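Local coordinates for hypothetical protein (Geobacillus stearothermophilus, PDB 1U84) that is of unknown function but folds as a small, all-helical, single-chain protein of the DUF1871 family, at residues 44-47 against 48-51. Numbering follows the deposited sequence.
Sequences TEDA and RTLA
D46 and T49 meet through a forked pair of hydrogen bonds that both end on one carboxylate oxygen of the aspartate. The hydroxyl of T49 donates to D46 OD2 on its anti lone pair, with OG1 and OD2 2.8 Å apart, while the backbone N of T49 reaches the same OD2 at 2.9 Å from above the carboxylate plane, 42° out of it. With CG anti to the backbone N (chi1 -179°), D46 brings its carboxylate to the T49 amide and hydroxyl at the start of the helix, its side chain crossing that of T49 at about a right angle. The other oxygen, OD1, accepts from a water at 2.8 Å, and that water in turn accepts from R48 N, so the carboxylate serves two of the first amides of the helix, one directly and one through solvent. Being negative, it would also be expected to interact favourably with the positive end of the helix dipole. This is an N-cap, with D46 immediately ahead of helix 47-62. Replacing D46 by an alanine is likely to leave the T49 amide and hydroxyl without their shared acceptor, and the water without its carboxylate acceptor. Regular helical bonding starts at the same residue: L50 N donates to D46 O at 3.0 Å, and A51 N to A47 O at 2.8 Å. Two residues upstream, T44 forms an ST turn, its OG1 accepting from D46 N at 3.0 Å. T44 also crosses T49 and L50 obliquely in van der Waals contact: its hydroxyl OG1 lies 3.6 Å from T49 CB, and its methyl CG2 packs 3.8 Å from L50 CB. The buried L50 packs on A40 and V41 of helix 31-41 and on A75 of helix 68-85, while A47 touches L72 and R76 of the latter.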
loop_
_atom_site.group_PDB
_atom_site.type_symbol
_atom_site.label_atom_id
_atom_site.label_comp_id
_atom_site.label_asym_id
_atom_site.label_seq_id
_atom_site.Cartn_x
_atom_site.Cartn_y
_atom_site.Cartn_z
ATOM N N THR A 44 -10.634 2.713 -4.953
ATOM C CA THR A 44 -10.299 2.792 -6.373
ATOM C C THR A 44 -10.061 1.429 -7.011
ATOM O O THR A 44 -9.878 0.423 -6.300
ATOM C CB THR A 44 -9.066 3.687 -6.555
ATOM O OG1 THR A 44 -8.917 4.042 -7.943
ATOM C CG2 THR A 44 -7.774 3.006 -6.009
ATOM N N GLU A 45 -10.065 1.388 -8.341
ATOM C CA GLU A 45 -9.552 0.222 -9.080
ATOM C C GLU A 45 -8.345 0.609 -9.945
ATOM O O GLU A 45 -7.850 -0.202 -10.727
ATOM C CB GLU A 45 -10.635 -0.359 -10.003
ATOM C CG GLU A 45 -12.016 -0.636 -9.377
ATOM C CD GLU A 45 -12.030 -1.630 -8.228
ATOM O OE1 GLU A 45 -11.135 -2.487 -8.142
ATOM O OE2 GLU A 45 -12.978 -1.547 -7.408
ATOM N N ASP A 46 -7.888 1.848 -9.785
ATOM C CA ASP A 46 -6.891 2.436 -10.670
ATOM C C ASP A 46 -5.511 2.519 -9.986
ATOM O O ASP A 46 -5.386 3.178 -8.952
ATOM C CB ASP A 46 -7.318 3.842 -11.075
ATOM C CG ASP A 46 -6.318 4.504 -12.017
ATOM O OD1 ASP A 46 -6.035 3.979 -13.113
ATOM O OD2 ASP A 46 -5.836 5.575 -11.637
ATOM N N ALA A 47 -4.525 1.867 -10.582
ATOM C CA ALA A 47 -3.198 1.843 -9.979
ATOM C C ALA A 47 -2.641 3.276 -9.814
ATOM O O ALA A 47 -1.995 3.577 -8.789
ATOM C CB ALA A 47 -2.265 0.971 -10.766
ATOM N N ARG A 48 -2.816 4.159 -10.806
ATOM C CA ARG A 48 -2.287 5.538 -10.660
ATOM C C ARG A 48 -2.850 6.269 -9.451
ATOM O O ARG A 48 -2.118 6.932 -8.710
ATOM C CB ARG A 48 -2.520 6.393 -11.933
ATOM C CG ARG A 48 -1.632 6.044 -13.111
ATOM C CD ARG A 48 -2.121 6.726 -14.419
ATOM N NE ARG A 48 -1.453 6.150 -15.599
ATOM C CZ ARG A 48 -0.845 6.861 -16.541
ATOM N NH1 ARG A 48 -0.853 8.179 -16.448
ATOM N NH2 ARG A 48 -0.267 6.248 -17.585
ATOM N N THR A 49 -4.166 6.164 -9.283
ATOM C CA THR A 49 -4.880 6.797 -8.190
ATOM C C THR A 49 -4.360 6.238 -6.858
ATOM O O THR A 49 -4.024 6.993 -5.949
ATOM C CB THR A 49 -6.404 6.585 -8.319
ATOM O OG1 THR A 49 -6.860 7.158 -9.569
ATOM C CG2 THR A 49 -7.123 7.255 -7.170
ATOM N N LEU A 50 -4.274 4.912 -6.775
ATOM C CA LEU A 50 -3.806 4.268 -5.543
ATOM C C LEU A 50 -2.358 4.635 -5.245
ATOM O O LEU A 50 -2.004 4.878 -4.084
ATOM C CB LEU A 50 -3.981 2.745 -5.608
ATOM C CG LEU A 50 -3.490 1.931 -4.403
ATOM C CD1 LEU A 50 -4.116 2.412 -3.104
ATOM C CD2 LEU A 50 -3.747 0.422 -4.639
ATOM N N ALA A 51 -1.532 4.657 -6.291
ATOM C CA ALA A 51 -0.109 4.969 -6.124
ATOM C C ALA A 51 0.056 6.369 -5.532
ATOM O O ALA A 51 0.927 6.604 -4.668
ATOM C CB ALA A 51 0.639 4.861 -7.454
HETATM O O HOH W 1 -3.417 3.070 -13.641
#